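Local atomic coordinates of SIRV coat protein (Sulfolobus islandicus rudivirus 1 variant YNP, PDB entry 3F2E), a protein that probably forms the shell around the viral DNA of a rod-shaped archaeal virus, its C-terminal domain folding as a four-helix bundle. Residues Q14-I24 with T72-I81. Sequence-based numbering, arbitrary orientation. Where two conformers were deposited one is given.
Sequences QVSAVLSQYGI and TVLDAVTDII
Helices 14-22 and 72-81 run roughly antiparallel, at 143° between their directions, with their axes 9.2 Å apart at the closest point. The backbones come nearest at Val-15 and Val-77, 6.0 Å between CA atoms. Val-18 is a knob in a hole formed by Val-73, Ala-76, Val-77 and Ile-80. Its CG1 lies anti to the backbone N (chi1 175°) and meets Ala-76 CB at 3.7 Å and Val-77 CG2 beside it. The other branch, Val-18 CG2, lies 3.9 Å from Ile-80 CG2; these two side chains slide past each other in opposite directions. Ile-80 also reaches Gln-14 and Ala-17, with its CD1 3.6 Å from Gln-14 O and in contact with Ala-17 CB. This knob-into-hole contact joins the first and last helices of the four-helix bundle. On the buried flank, Val-15 CG2 touches Val-77 CG1. Val-15 also packs on Gln-33 of helix 29-46, while Leu-74, which takes no part here, packs on Ile-64 of helix 50-67. At the other end of the contact, Val-73 CG2 lies over one face of the Tyr-22 ring, 4.0 Å from the centroid and 19° off the ring normal, a CH-pi contact. The Tyr-22 side chain crosses that of Thr-72 at about a right angle, and Tyr-22 OH lies 3.4 Å from Thr-72 CG2. Gly-23, with positive phi, closes a Schellman motif, with bonds back into the last helical turn. The chain then turns, and Ile-24 meets Val-73 tip to tip, with Ile-24 CD1 4.0 Å from Val-73 CG2.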
loop_
_atom_site.group_PDB
_atom_site.type_symbol
_atom_site.label_atom_id
_atom_site.label_comp_id
_atom_site.label_asym_id
_atom_site.label_seq_id
_atom_site.Cartn_x
_atom_site.Cartn_y
_atom_site.Cartn_z
ATOM N N GLN A 14 -10.019 -3.509 -0.658
ATOM C CA GLN A 14 -9.482 -2.551 0.297
ATOM C C GLN A 14 -8.799 -1.389 -0.428
ATOM O O GLN A 14 -9.046 -0.220 -0.124
ATOM C CB GLN A 14 -8.536 -3.256 1.275
ATOM C CG GLN A 14 -9.286 -4.169 2.245
ATOM C CD GLN A 14 -8.443 -5.304 2.788
ATOM O OE1 GLN A 14 -7.215 -5.295 2.679
ATOM N NE2 GLN A 14 -9.108 -6.298 3.386
ATOM N N VAL A 15 -7.962 -1.709 -1.407
ATOM C CA VAL A 15 -7.351 -0.662 -2.222
ATOM C C VAL A 15 -8.421 0.168 -2.940
ATOM O O VAL A 15 -8.342 1.399 -2.986
ATOM C CB VAL A 15 -6.343 -1.241 -3.236
ATOM C CG1 VAL A 15 -5.857 -0.153 -4.201
ATOM C CG2 VAL A 15 -5.157 -1.869 -2.496
ATOM N N SER A 16 -9.424 -0.504 -3.499
ATOM C CA SER A 16 -10.485 0.206 -4.211
ATOM C C SER A 16 -11.225 1.215 -3.326
ATOM O O SER A 16 -11.616 2.287 -3.796
ATOM C CB SER A 16 -11.468 -0.779 -4.848
ATOM O OG SER A 16 -10.878 -1.409 -5.972
ATOM N N ALA A 17 -11.417 0.877 -2.055
ATOM C CA ALA A 17 -12.069 1.804 -1.121
ATOM C C ALA A 17 -11.272 3.104 -1.013
ATOM O O ALA A 17 -11.841 4.198 -1.027
ATOM C CB ALA A 17 -12.253 1.168 0.251
ATOM N N VAL A 18 -9.948 2.983 -0.920
ATOM C CA VAL A 18 -9.089 4.168 -0.874
ATOM C C VAL A 18 -9.118 4.943 -2.199
ATOM O O VAL A 18 -9.196 6.176 -2.210
ATOM C CB VAL A 18 -7.632 3.803 -0.484
ATOM C CG1 VAL A 18 -6.732 5.027 -0.572
ATOM C CG2 VAL A 18 -7.601 3.210 0.926
ATOM N N LEU A 19 -9.057 4.226 -3.320
ATOM C CA LEU A 19 -9.087 4.884 -4.618
ATOM C C LEU A 19 -10.383 5.685 -4.805
ATOM O O LEU A 19 -10.378 6.762 -5.411
ATOM C CB LEU A 19 -8.852 3.881 -5.753
ATOM C CG LEU A 19 -7.489 3.174 -5.684
ATOM C CD1 LEU A 19 -7.294 2.227 -6.870
ATOM C CD2 LEU A 19 -6.340 4.177 -5.604
ATOM N N SER A 20 -11.480 5.169 -4.257
ATOM C CA SER A 20 -12.763 5.869 -4.310
ATOM C C SER A 20 -12.713 7.197 -3.556
ATOM O O SER A 20 -13.182 8.224 -4.053
ATOM C CB SER A 20 -13.875 4.988 -3.740
ATOM O OG SER A 20 -14.213 3.947 -4.639
ATOM N N GLN A 21 -12.149 7.170 -2.352
ATOM C CA GLN A 21 -12.007 8.378 -1.547
ATOM C C GLN A 21 -11.242 9.465 -2.301
ATOM O O GLN A 21 -11.554 10.651 -2.177
ATOM C CB GLN A 21 -11.291 8.062 -0.232
ATOM C CG GLN A 21 -11.997 7.038 0.646
ATOM C CD GLN A 21 -11.130 6.596 1.808
ATOM O OE1 GLN A 21 -10.077 7.183 2.086
ATOM N NE2 GLN A 21 -11.575 5.559 2.507
ATOM N N TYR A 22 -10.244 9.057 -3.081
ATOM C CA TYR A 22 -9.376 10.016 -3.764
ATOM C C TYR A 22 -9.755 10.278 -5.221
ATOM O O TYR A 22 -9.121 11.094 -5.901
ATOM C CB TYR A 22 -7.895 9.586 -3.643
ATOM C CG TYR A 22 -7.349 9.829 -2.249
ATOM C CD1 TYR A 22 -7.535 8.897 -1.231
ATOM C CD2 TYR A 22 -6.697 11.017 -1.938
ATOM C CE1 TYR A 22 -7.062 9.138 0.057
ATOM C CE2 TYR A 22 -6.226 11.266 -0.661
ATOM C CZ TYR A 22 -6.410 10.326 0.331
ATOM O OH TYR A 22 -5.939 10.584 1.601
ATOM N N GLY A 23 -10.802 9.610 -5.694
ATOM C CA GLY A 23 -11.279 9.838 -7.051
ATOM C C GLY A 23 -10.346 9.314 -8.133
ATOM O O GLY A 23 -10.309 9.841 -9.246
ATOM N N ILE A 24 -9.600 8.264 -7.819
ATOM C CA ILE A 24 -8.621 7.724 -8.763
ATOM C C ILE A 24 -9.234 6.628 -9.639
ATOM O O ILE A 24 -9.706 5.609 -9.133
ATOM C CB ILE A 24 -7.363 7.221 -8.027
ATOM C CG1 ILE A 24 -6.645 8.404 -7.374
ATOM C CG2 ILE A 24 -6.431 6.474 -8.986
ATOM C CD1 ILE A 24 -5.585 8.015 -6.360
ATOM N N THR A 72 0.386 10.500 -0.095
ATOM C CA THR A 72 -0.767 10.477 0.797
ATOM C C THR A 72 -1.622 9.237 0.532
ATOM O O THR A 72 -2.093 8.581 1.465
ATOM C CB THR A 72 -1.619 11.750 0.645
ATOM O OG1 THR A 72 -0.789 12.899 0.862
ATOM C CG2 THR A 72 -2.768 11.750 1.653
ATOM N N VAL A 73 -1.798 8.909 -0.747
ATOM C CA VAL A 73 -2.553 7.721 -1.126
ATOM C C VAL A 73 -1.825 6.438 -0.712
ATOM O O VAL A 73 -2.458 5.493 -0.253
ATOM C CB VAL A 73 -2.878 7.705 -2.632
ATOM C CG1 VAL A 73 -3.688 6.467 -3.000
ATOM C CG2 VAL A 73 -3.637 8.979 -3.017
ATOM N N LEU A 74 -0.501 6.398 -0.873
ATOM C CA LEU A 74 0.254 5.221 -0.430
ATOM C C LEU A 74 0.112 4.993 1.074
ATOM O O LEU A 74 -0.029 3.851 1.510
ATOM C CB LEU A 74 1.735 5.322 -0.800
ATOM C CG LEU A 74 2.093 5.326 -2.290
ATOM C CD1 LEU A 74 3.599 5.461 -2.440
ATOM C CD2 LEU A 74 1.597 4.069 -3.002
ATOM N N ASP A 75 0.154 6.069 1.860
ATOM C CA ASP A 75 -0.080 5.963 3.303
ATOM C C ASP A 75 -1.475 5.400 3.595
ATOM O O ASP A 75 -1.643 4.525 4.443
ATOM C CB ASP A 75 0.074 7.323 3.994
ATOM C CG ASP A 75 1.521 7.757 4.126
ATOM O OD1 ASP A 75 2.431 6.950 3.827
ATOM O OD2 ASP A 75 1.748 8.916 4.540
ATOM N N ALA A 76 -2.476 5.912 2.886
ATOM C CA ALA A 76 -3.853 5.455 3.082
ATOM C C ALA A 76 -4.038 3.970 2.743
ATOM O O ALA A 76 -4.750 3.245 3.444
ATOM C CB ALA A 76 -4.812 6.316 2.271
ATOM N N VAL A 77 -3.400 3.527 1.663
ATOM C CA VAL A 77 -3.418 2.119 1.278
ATOM C C VAL A 77 -2.708 1.251 2.325
ATOM O O VAL A 77 -3.197 0.186 2.704
ATOM C CB VAL A 77 -2.782 1.920 -0.120
ATOM C CG1 VAL A 77 -2.526 0.445 -0.403
ATOM C CG2 VAL A 77 -3.678 2.542 -1.199
ATOM N N THR A 78 -1.556 1.716 2.801
ATOM C CA THR A 78 -0.834 1.001 3.852
ATOM C C THR A 78 -1.717 0.858 5.095
ATOM O O THR A 78 -1.780 -0.204 5.721
ATOM C CB THR A 78 0.479 1.721 4.212
ATOM O OG1 THR A 78 1.288 1.864 3.031
ATOM C CG2 THR A 78 1.251 0.932 5.275
ATOM N N ASP A 79 -2.424 1.931 5.424
ATOM C CA ASP A 79 -3.282 1.947 6.599
ATOM C C ASP A 79 -4.432 0.937 6.522
ATOM O O ASP A 79 -4.725 0.238 7.498
ATOM C CB ASP A 79 -3.857 3.341 6.826
ATOM C CG ASP A 79 -4.765 3.390 8.042
ATOM O OD1 ASP A 79 -4.238 3.323 9.175
ATOM O OD2 ASP A 79 -6.004 3.462 7.862
ATOM N N ILE A 80 -5.095 0.864 5.371
ATOM C CA ILE A 80 -6.272 -0.002 5.263
ATOM C C ILE A 80 -5.864 -1.479 5.239
ATOM O O ILE A 80 -6.614 -2.352 5.671
ATOM C CB ILE A 80 -7.180 0.392 4.058
ATOM C CG1 ILE A 80 -8.599 -0.152 4.262
ATOM C CG2 ILE A 80 -6.587 -0.071 2.736
ATOM C CD1 ILE A 80 -9.643 0.488 3.360
ATOM N N ILE A 81 -4.650 -1.751 4.770
ATOM C CA ILE A 81 -4.152 -3.123 4.721
ATOM C C ILE A 81 -3.542 -3.611 6.043
ATOM O O ILE A 81 -3.807 -4.742 6.469
ATOM C CB ILE A 81 -3.144 -3.314 3.565
ATOM C CG1 ILE A 81 -3.837 -3.082 2.221
ATOM C CG2 ILE A 81 -2.540 -4.718 3.608
ATOM C CD1 ILE A 81 -2.882 -3.026 1.034
#